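Local coordinates for amino acid adenylation domain-containing protein (Bacillus stratosphericus LAMA 585, PDB 6ULY) that probably selects and activates an alpha-keto acid as its acyl adenylate, serving as an adenylation domain in nonribosomal depsipeptide synthesis, at residues Q137-A140 against F141-H144; A117-L120 against L121-L125; T361-T364 against E365-P369; A198-K201 against G202-A206. All coordinates share one frame; numbering follows the deposited sequence.

Contact 1 of 4, residues Q137-A140 against F141-H144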
loop_
_atom_site.group_PDB
_atom_site.type_symbol
_atom_site.label_atom_id
_atom_site.label_comp_id
_atom_site.label_asym_id
_atom_site.label_seq_id
_atom_site.Cartn_x
_atom_site.Cartn_y
_atom_site.Cartn_z
ATOM N N GLN A 137 20.810 -7.135 18.850
ATOM C CA GLN A 137 21.690 -8.151 18.287
ATOM C C GLN A 137 20.934 -9.418 17.914
ATOM O O GLN A 137 21.399 -10.172 17.055
ATOM C CB GLN A 137 22.816 -8.482 19.272
ATOM C CG GLN A 137 23.944 -7.454 19.284
ATOM C CD GLN A 137 24.972 -7.706 20.376
ATOM O OE1 GLN A 137 24.676 -8.332 21.395
ATOM N NE2 GLN A 137 26.189 -7.214 20.168
ATOM N N GLY A 138 19.777 -9.662 18.534
ATOM C CA GLY A 138 18.984 -10.827 18.190
ATOM C C GLY A 138 18.472 -10.817 16.766
ATOM O O GLY A 138 18.114 -11.875 16.238
ATOM N N LEU A 139 18.431 -9.645 16.128
ATOM C CA LEU A 139 17.985 -9.566 14.743
ATOM C C LEU A 139 18.868 -10.380 13.807
ATOM O O LEU A 139 18.427 -10.728 12.705
ATOM C CB LEU A 139 17.953 -8.104 14.291
ATOM C CG LEU A 139 16.992 -7.204 15.069
ATOM C CD1 LEU A 139 17.192 -5.742 14.695
ATOM C CD2 LEU A 139 15.550 -7.630 14.830
ATOM N N ALA A 140 20.100 -10.688 14.217
ATOM C CA ALA A 140 20.976 -11.498 13.376
ATOM C C ALA A 140 20.393 -12.886 13.155
ATOM O O ALA A 140 20.556 -13.473 12.079
ATOM C CB ALA A 140 22.365 -11.599 14.008
ATOM N N PHE A 141 19.718 -13.432 14.168
ATOM C CA PHE A 141 19.058 -14.721 14.016
ATOM C C PHE A 141 17.683 -14.569 13.377
ATOM O O PHE A 141 17.287 -15.399 12.552
ATOM C CB PHE A 141 18.937 -15.414 15.376
ATOM C CG PHE A 141 20.254 -15.846 15.964
ATOM C CD1 PHE A 141 20.682 -17.161 15.852
ATOM C CD2 PHE A 141 21.065 -14.939 16.631
ATOM C CE1 PHE A 141 21.888 -17.564 16.395
ATOM C CE2 PHE A 141 22.274 -15.335 17.175
ATOM C CZ PHE A 141 22.687 -16.648 17.056
ATOM N N LEU A 142 16.944 -13.517 13.743
ATOM C CA LEU A 142 15.617 -13.314 13.168
ATOM C C LEU A 142 15.688 -13.105 11.660
ATOM O O LEU A 142 14.836 -13.600 10.915
ATOM C CB LEU A 142 14.931 -12.118 13.829
ATOM C CG LEU A 142 14.075 -12.371 15.072
ATOM C CD1 LEU A 142 13.415 -11.076 15.528
ATOM C CD2 LEU A 142 13.024 -13.434 14.802
ATOM N N TRP A 143 16.691 -12.367 11.197
ATOM C CA TRP A 143 16.843 -12.047 9.785
ATOM C C TRP A 143 17.746 -13.027 9.050
ATOM O O TRP A 143 17.955 -12.865 7.843
ATOM C CB TRP A 143 17.392 -10.623 9.635
ATOM C CG TRP A 143 16.489 -9.568 10.205
ATOM C CD1 TRP A 143 15.202 -9.735 10.627
ATOM C CD2 TRP A 143 16.804 -8.184 10.418
ATOM N NE1 TRP A 143 14.696 -8.544 11.088
ATOM C CE2 TRP A 143 15.660 -7.577 10.973
ATOM C CE3 TRP A 143 17.942 -7.403 10.195
ATOM C CZ2 TRP A 143 15.617 -6.222 11.301
ATOM C CZ3 TRP A 143 17.899 -6.058 10.528
ATOM C CH2 TRP A 143 16.743 -5.482 11.072
ATOM N N HIS A 144 18.283 -14.029 9.743
ATOM C CA HIS A 144 19.155 -15.035 9.141
ATOM C C HIS A 144 20.234 -14.372 8.286
ATOM O O HIS A 144 20.381 -14.636 7.092
ATOM C CB HIS A 144 18.332 -16.035 8.327
ATOM C CG HIS A 144 17.306 -16.764 9.136
ATOM N ND1 HIS A 144 17.599 -17.900 9.858
ATOM C CD2 HIS A 144 15.994 -16.509 9.351
ATOM C CE1 HIS A 144 16.510 -18.319 10.477
ATOM N NE2 HIS A 144 15.522 -17.493 10.186
#
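Leu139 lies against the indole of Trp143, four residues on, their side chains running side by side and pointing the same way. Leu139 CB sits 4.0 Å from the centroid of the six-membered ring of Trp143, only 7° off the ring normal, a CH-pi contact over the face. Beyond it Leu139 CD1 reaches Trp143 CH2 at 3.7 Å. With CG anti to the carbonyl carbon (chi1 -62°), Trp143 turns its flat ring back along the last turn to receive the leucine. The other methyl, Leu139 CD2, meets Leu142 CD1 at 4.1 Å. These large apolar residues suit the inner side of the short helix 139-142, which packs on Val111 of helix 109-120.

Backbone bonds build the turn. Trp143 N donates to Leu139 O at 2.8 Å, while Gly138 O accepts twice, from Leu142 N at 3.2 Å, in the carbonyl plane, and from Phe141 N at 3.0 Å, well above that plane. The helix closes in a Schellman motif at His144, whose positive phi (48°) takes the chain out of helical geometry.

On the outer side, Phe141 is exposed and its ring edge lies near Gly138 O. His144 NE2 is hydrogen-bonded to Gln398 of the second subunit.

Contact 2 of 4, residues A117-L120 against L121-L125. With SO4 (sulfate ion), chain J.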
loop_
_atom_site.group_PDB
_atom_site.type_symbol
_atom_site.label_atom_id
_atom_site.label_comp_id
_atom_site.label_asym_id
_atom_site.label_seq_id
_atom_site.Cartn_x
_atom_site.Cartn_y
_atom_site.Cartn_z
ATOM N N ALA A 117 13.837 -1.344 5.707
ATOM C CA ALA A 117 14.674 -0.148 5.658
ATOM C C ALA A 117 16.148 -0.503 5.790
ATOM O O ALA A 117 16.998 0.054 5.085
ATOM C CB ALA A 117 14.264 0.826 6.760
ATOM N N TRP A 118 16.474 -1.423 6.699
ATOM C CA TRP A 118 17.867 -1.812 6.892
ATOM C C TRP A 118 18.459 -2.349 5.595
ATOM O O TRP A 118 19.570 -1.973 5.201
ATOM C CB TRP A 118 17.949 -2.847 8.012
ATOM C CG TRP A 118 19.284 -3.480 8.202
ATOM C CD1 TRP A 118 20.366 -2.945 8.850
ATOM C CD2 TRP A 118 19.678 -4.788 7.776
ATOM N NE1 TRP A 118 21.411 -3.837 8.838
ATOM C CE2 TRP A 118 21.014 -4.976 8.187
ATOM C CE3 TRP A 118 19.033 -5.819 7.084
ATOM C CZ2 TRP A 118 21.716 -6.149 7.925
ATOM C CZ3 TRP A 118 19.733 -6.983 6.821
ATOM C CH2 TRP A 118 21.061 -7.140 7.243
ATOM N N LYS A 119 17.716 -3.219 4.907
ATOM C CA LYS A 119 18.180 -3.757 3.631
ATOM C C LYS A 119 18.202 -2.683 2.549
ATOM O O LYS A 119 19.098 -2.671 1.697
ATOM C CB LYS A 119 17.287 -4.926 3.208
ATOM C CG LYS A 119 17.732 -5.635 1.942
ATOM C CD LYS A 119 16.901 -6.893 1.690
ATOM C CE LYS A 119 17.318 -7.601 0.403
ATOM N NZ LYS A 119 16.527 -8.847 0.151
ATOM N N LEU A 120 17.220 -1.779 2.555
ATOM C CA LEU A 120 17.205 -0.711 1.562
ATOM C C LEU A 120 18.438 0.174 1.685
ATOM O O LEU A 120 18.940 0.687 0.677
ATOM C CB LEU A 120 15.935 0.128 1.712
ATOM C CG LEU A 120 15.662 1.124 0.583
ATOM C CD1 LEU A 120 15.492 0.388 -0.745
ATOM C CD2 LEU A 120 14.439 1.980 0.895
ATOM N N LEU A 121 18.937 0.361 2.903
ATOM C CA LEU A 121 20.114 1.176 3.169
ATOM C C LEU A 121 21.412 0.382 3.083
ATOM O O LEU A 121 22.456 0.875 3.521
ATOM C CB LEU A 121 19.987 1.824 4.549
ATOM C CG LEU A 121 18.842 2.831 4.669
ATOM C CD1 LEU A 121 18.465 3.065 6.120
ATOM C CD2 LEU A 121 19.227 4.141 4.007
ATOM N N GLU A 122 21.372 -0.829 2.530
ATOM C CA GLU A 122 22.566 -1.651 2.337
ATOM C C GLU A 122 23.268 -1.937 3.667
ATOM O O GLU A 122 24.464 -1.690 3.836
ATOM C CB GLU A 122 23.519 -0.992 1.336
ATOM C CG GLU A 122 22.961 -0.939 -0.084
ATOM C CD GLU A 122 23.920 -0.298 -1.068
ATOM O OE1 GLU A 122 24.849 0.409 -0.623
ATOM O OE2 GLU A 122 23.748 -0.505 -2.288
ATOM N N HIS A 123 22.505 -2.471 4.619
ATOM C CA HIS A 123 23.058 -3.021 5.849
ATOM C C HIS A 123 23.895 -1.990 6.594
ATOM O O HIS A 123 25.099 -2.195 6.792
ATOM C CB HIS A 123 23.912 -4.250 5.535
ATOM C CG HIS A 123 23.244 -5.238 4.632
ATOM N ND1 HIS A 123 21.891 -5.500 4.685
ATOM C CD2 HIS A 123 23.742 -6.028 3.652
ATOM C CE1 HIS A 123 21.587 -6.411 3.778
ATOM N NE2 HIS A 123 22.691 -6.746 3.136
ATOM N N PRO A 124 23.306 -0.881 7.023
ATOM C CA PRO A 124 24.067 0.112 7.783
ATOM C C PRO A 124 24.292 -0.332 9.219
ATOM O O PRO A 124 23.550 -1.138 9.781
ATOM C CB PRO A 124 23.176 1.357 7.732
ATOM C CG PRO A 124 21.789 0.804 7.617
ATOM C CD PRO A 124 21.910 -0.461 6.806
ATOM N N LEU A 125 25.345 0.223 9.812
ATOM C CA LEU A 125 25.587 0.006 11.229
ATOM C C LEU A 125 24.360 0.427 12.021
ATOM O O LEU A 125 23.814 1.514 11.810
ATOM C CB LEU A 125 26.812 0.802 11.690
ATOM C CG LEU A 125 27.029 0.898 13.206
ATOM C CD1 LEU A 125 27.387 -0.462 13.782
ATOM C CD2 LEU A 125 28.100 1.925 13.534
HETATM S S SO4 J . 18.905 -10.129 3.414
HETATM O O1 SO4 J . 19.760 -11.116 2.803
HETATM O O2 SO4 J . 17.633 -10.131 2.729
HETATM O O3 SO4 J . 18.689 -10.459 4.803
HETATM O O4 SO4 J . 19.539 -8.827 3.321
HETATM O O HOH W 1 24.073 -3.705 10.176
#
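A Schellman motif ends helix 109-120, and across it Trp118 meets His123 and Pro124. His123 N donates to Trp118 O at 3.0 Å and Glu122 N to Lys119 O, also at 3.0 Å, with Glu122 as the C-prime residue at positive phi. The last regular helical bond runs from Leu121 N to Ala117 O at 2.9 Å.

The turn sets His123 ND1 over one face of the Trp118 indole, toward its rim and 3.1 Å from Trp118 CH2; the rings themselves meet obliquely, planes at 36°. His123 CA lies over the five-membered ring in a CH-pi contact. Trp118 has CG anti to its backbone nitrogen (chi1 172°), which carries the indole beside the loop that leaves the helix, where Pro124 CD touches Trp118 CD1 at 3.6 Å. The proline introduces strand 125-128, so this helix end is the link from helix to parallel strand in an alpha/beta layer. Leu121, buried and suitably apolar, packs on Pro70 and Phe176.

Tryptophan also offers an N-H: NE1 donates at 3.0 Å to a water in the indole plane, which lies near Pro124 O, one of several acceptors competing for its protons. Lys119, long and extended, carries NZ to 3.1 Å from O2 of a sulfate ion, probably from the crystallisation liquor; His115 also binds that ion.

Contact 3 of 4, residues T361-T364 against E365-P369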
loop_
_atom_site.group_PDB
_atom_site.type_symbol
_atom_site.label_atom_id
_atom_site.label_comp_id
_atom_site.label_asym_id
_atom_site.label_seq_id
_atom_site.Cartn_x
_atom_site.Cartn_y
_atom_site.Cartn_z
ATOM N N THR A 361 -24.680 18.795 4.868
ATOM C CA THR A 361 -25.137 18.703 3.486
ATOM C C THR A 361 -24.162 19.364 2.520
ATOM O O THR A 361 -24.065 18.949 1.359
ATOM C CB THR A 361 -26.518 19.343 3.353
ATOM O OG1 THR A 361 -27.467 18.601 4.130
ATOM C CG2 THR A 361 -26.960 19.377 1.894
ATOM N N SER A 362 -23.433 20.380 2.977
ATOM C CA SER A 362 -22.597 21.196 2.109
ATOM C C SER A 362 -21.158 20.704 2.022
ATOM O O SER A 362 -20.325 21.375 1.405
ATOM C CB SER A 362 -22.612 22.649 2.592
ATOM O OG SER A 362 -22.073 22.757 3.899
ATOM N N LEU A 363 -20.845 19.548 2.611
ATOM C CA LEU A 363 -19.463 19.080 2.616
ATOM C C LEU A 363 -18.933 18.847 1.205
ATOM O O LEU A 363 -17.733 19.018 0.959
ATOM C CB LEU A 363 -19.351 17.804 3.447
ATOM C CG LEU A 363 -19.482 18.007 4.959
ATOM C CD1 LEU A 363 -19.475 16.676 5.690
ATOM C CD2 LEU A 363 -18.368 18.904 5.472
ATOM N N THR A 364 -19.801 18.463 0.271
ATOM C CA THR A 364 -19.393 18.180 -1.098
ATOM C C THR A 364 -19.448 19.404 -2.004
ATOM O O THR A 364 -19.143 19.288 -3.194
ATOM C CB THR A 364 -20.273 17.076 -1.694
ATOM O OG1 THR A 364 -21.648 17.468 -1.613
ATOM C CG2 THR A 364 -20.076 15.771 -0.941
ATOM N N GLU A 365 -19.826 20.563 -1.475
ATOM C CA GLU A 365 -19.961 21.774 -2.275
ATOM C C GLU A 365 -19.265 22.918 -1.541
ATOM O O GLU A 365 -18.389 22.720 -0.689
ATOM C CB GLU A 365 -21.442 22.085 -2.534
ATOM C CG GLU A 365 -22.245 20.933 -3.118
ATOM C CD GLU A 365 -23.723 21.262 -3.243
ATOM O OE1 GLU A 365 -24.218 22.093 -2.451
ATOM O OE2 GLU A 365 -24.388 20.695 -4.136
ATOM N N GLN A 366 -19.646 24.146 -1.878
ATOM C CA GLN A 366 -19.223 25.291 -1.086
ATOM C C GLN A 366 -19.723 25.118 0.342
ATOM O O GLN A 366 -20.928 24.984 0.575
ATOM C CB GLN A 366 -19.759 26.584 -1.698
ATOM C CG GLN A 366 -19.338 27.839 -0.956
ATOM C CD GLN A 366 -19.837 29.103 -1.623
ATOM O OE1 GLN A 366 -20.493 29.932 -0.993
ATOM N NE2 GLN A 366 -19.526 29.260 -2.905
ATOM N N LEU A 367 -18.794 25.096 1.296
ATOM C CA LEU A 367 -19.161 24.869 2.687
ATOM C C LEU A 367 -20.070 25.985 3.185
ATOM O O LEU A 367 -19.792 27.171 2.983
ATOM C CB LEU A 367 -17.904 24.776 3.552
ATOM C CG LEU A 367 -16.993 23.587 3.249
ATOM C CD1 LEU A 367 -15.668 23.737 3.972
ATOM C CD2 LEU A 367 -17.674 22.283 3.634
ATOM N N ARG A 368 -21.163 25.599 3.839
ATOM C CA ARG A 368 -22.150 26.550 4.334
ATOM C C ARG A 368 -22.066 26.621 5.852
ATOM O O ARG A 368 -22.405 25.638 6.531
ATOM C CB ARG A 368 -23.556 26.140 3.889
ATOM C CG ARG A 368 -23.808 26.371 2.400
ATOM C CD ARG A 368 -25.022 25.610 1.889
ATOM N NE ARG A 368 -25.289 25.906 0.482
ATOM C CZ ARG A 368 -26.183 25.267 -0.268
ATOM N NH1 ARG A 368 -26.908 24.281 0.246
ATOM N NH2 ARG A 368 -26.352 25.612 -1.537
ATOM N N PRO A 369 -21.612 27.733 6.432
ATOM C CA PRO A 369 -21.484 27.793 7.891
ATOM C C PRO A 369 -22.814 27.540 8.583
ATOM O O PRO A 369 -23.889 27.750 8.022
ATOM C CB PRO A 369 -20.982 29.218 8.148
ATOM C CG PRO A 369 -20.313 29.618 6.879
ATOM C CD PRO A 369 -21.091 28.952 5.783
#
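Ser362 and Glu365 are joined across a tight turn in the loop between strands 355-359 and 377-381, where Glu365 N donates to Ser362 O at 3.0 Å and approaches from well above the carbonyl plane. Leu363 and Thr364, at the middle of this i to i+3 beta turn, have the backbone angles of a type I turn. The chain then straightens and comes back past the serine.

Ser362 carries the return. Its OG accepts from Arg368 N at 3.0 Å, with a nearly straight N-H...O angle of 162°, and is also hydrogen-bonded to Glu359 O, at the end of the preceding strand. A chi1 of 62° sets this hydroxyl between the backbone nitrogen and the carbonyl carbon, facing the returning segment. The small side chain suits such a place, since its CB is also approached by Gln366 O at 3.5 Å and by the aliphatic part of Arg368, whose CB, CG and CD run alongside it.

The apolar part is made by two leucines that cross at an angle: Leu363 CD2 meets Leu367 CD2 at 3.9 Å, and the same Leu367 methyl rests 3.6 Å from Ser362 O. Both leucines also pack on Ile407, and Leu363 reaches Tyr471 of helix 470-477. Arg368 and Glu365 lie on the exposed side, the carboxylate oxygen Glu365 OE1 above one face of the guanidinium group but offset toward its rim, 4.1 Å from its plane.

Because the hydroxyl of the buried Ser362 bonds both to Glu359 O and to Arg368 N, one side chain ties the turn to the strand end and to the returning backbone, while the charged ends of Glu365 and Arg368 stay on the exposed side.

Contact 4 of 4, residues A198-K201 against G202-A206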
loop_
_atom_site.group_PDB
_atom_site.type_symbol
_atom_site.label_atom_id
_atom_site.label_comp_id
_atom_site.label_asym_id
_atom_site.label_seq_id
_atom_site.Cartn_x
_atom_site.Cartn_y
_atom_site.Cartn_z
ATOM N N ALA A 198 14.885 25.193 6.742
ATOM C CA ALA A 198 13.827 26.049 6.222
ATOM C C ALA A 198 12.559 25.908 7.051
ATOM O O ALA A 198 11.872 26.900 7.327
ATOM C CB ALA A 198 13.547 25.711 4.757
ATOM N N ASN A 199 12.224 24.680 7.448
ATOM C CA ASN A 199 11.090 24.485 8.343
ATOM C C ASN A 199 11.374 25.077 9.717
ATOM O O ASN A 199 10.509 25.729 10.313
ATOM C CB ASN A 199 10.766 22.997 8.464
ATOM C CG ASN A 199 9.542 22.740 9.314
ATOM O OD1 ASN A 199 9.576 22.893 10.534
ATOM N ND2 ASN A 199 8.452 22.353 8.672
ATOM N N VAL A 200 12.584 24.864 10.234
ATOM C CA VAL A 200 12.942 25.426 11.532
ATOM C C VAL A 200 12.794 26.942 11.506
ATOM O O VAL A 200 12.158 27.538 12.383
ATOM C CB VAL A 200 14.371 25.005 11.917
ATOM C CG1 VAL A 200 14.922 25.922 12.989
ATOM C CG2 VAL A 200 14.391 23.555 12.387
ATOM N N LYS A 201 13.370 27.587 10.487
ATOM C CA LYS A 201 13.328 29.045 10.422
ATOM C C LYS A 201 11.909 29.544 10.211
ATOM O O LYS A 201 11.499 30.541 10.813
ATOM C CB LYS A 201 14.258 29.539 9.317
ATOM C CG LYS A 201 15.719 29.228 9.596
ATOM C CD LYS A 201 16.621 29.565 8.421
ATOM C CE LYS A 201 18.077 29.303 8.773
ATOM N NZ LYS A 201 18.993 29.541 7.631
ATOM N N GLY A 202 11.136 28.867 9.362
ATOM C CA GLY A 202 9.735 29.225 9.224
ATOM C C GLY A 202 8.968 29.036 10.518
ATOM O O GLY A 202 8.155 29.881 10.900
ATOM N N THR A 203 9.221 27.924 11.213
ATOM C CA THR A 203 8.521 27.655 12.465
ATOM C C THR A 203 8.879 28.686 13.530
ATOM O O THR A 203 8.004 29.161 14.263
ATOM C CB THR A 203 8.850 26.240 12.951
ATOM O OG1 THR A 203 8.240 25.283 12.073
ATOM C CG2 THR A 203 8.353 26.014 14.382
ATOM N N VAL A 204 10.162 29.048 13.628
ATOM C CA VAL A 204 10.582 30.037 14.618
ATOM C C VAL A 204 9.908 31.379 14.357
ATOM O O VAL A 204 9.462 32.058 15.291
ATOM C CB VAL A 204 12.116 30.168 14.618
ATOM C CG1 VAL A 204 12.555 31.381 15.438
ATOM C CG2 VAL A 204 12.754 28.898 15.155
ATOM N N ALA A 205 9.820 31.782 13.086
ATOM C CA ALA A 205 9.249 33.087 12.764
ATOM C C ALA A 205 7.748 33.125 13.026
ATOM O O ALA A 205 7.227 34.131 13.521
ATOM C CB ALA A 205 9.536 33.441 11.305
ATOM N N ALA A 206 7.035 32.050 12.684
ATOM C CA ALA A 206 5.586 32.044 12.871
ATOM C C ALA A 206 5.217 32.018 14.350
ATOM O O ALA A 206 4.251 32.670 14.765
ATOM C CB ALA A 206 4.969 30.850 12.143
#
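Asn199 and Thr203 meet on one side of helix 193-207, one turn apart. The backbone bonds are those of a regular alpha-helix: Thr203 N donates to Asn199 O at 2.7 Å, and Gly202 N to Ala198 O, Val204 N to Val200 O and Ala205 N to Lys201 O follow the same pattern.

Among the side-chain polar contacts, Thr203 OG1 lies 2.9 Å from Asn199 O and 3.1 Å from Asn199 OD1, so that its single proton has two acceptors to choose from. The threonine hydroxyl is placed there by a chi1 of -69°, which leaves OG1 beside the backbone nitrogen and over the preceding turn; threonine suits the site because its hydroxyl can turn back in this way to a carbonyl one turn earlier. In Asn199, CG lies anti to the backbone nitrogen (chi1 -176°), and ND2 donates to Ala339 O of strand 338-342. An asparagine suits this buried spot because its amide can supply a donor to that backbone carbonyl. Lys201 extends fully, and its NZ is hydrogen-bonded to Ala15 O, Val11 O and Gln13 O, three carbonyls that would offset the cost of burying the ammonium group.

The apolar contacts are lighter. Val200 CG1 meets Val204 CG2 at 4.3 Å, and the latter methyl also lies 3.1 Å from Val200 O. Apolar valines fit here, where Val200 packs on Tyr236 and Val204 on Thr237 of helix 224-237.

The i to i+4 pattern is that of any alpha-helix; here the helix packs against strand 338-342 and helix 224-237, consistent with the layered alpha/beta core of the AMP-binding fold.

Contacts 1 and 2 are neighbours, their centres 14 Å apart, and they touch through two indoles: Trp143 CZ3 lies 3.5 Å from Trp118 CD2, so the residue that follows helix 139-142 packs on the last turn of helix 109-120. Both also touch the second subunit. Contact 3 is on the opposite side of the chain's centre, about 54 Å from contact 1 and 48 Å from contact 2 between centres. Contact 4 sits nearer the middle, its centre about 17 Å from that of the chain. The side chain of Asn199 is about 7 Å from the bound keto acyl adenylate (QA7), near it but not touching. From contact 4, the centres of contacts 2 and 3 are at similar distances, about 32 and 33 Å.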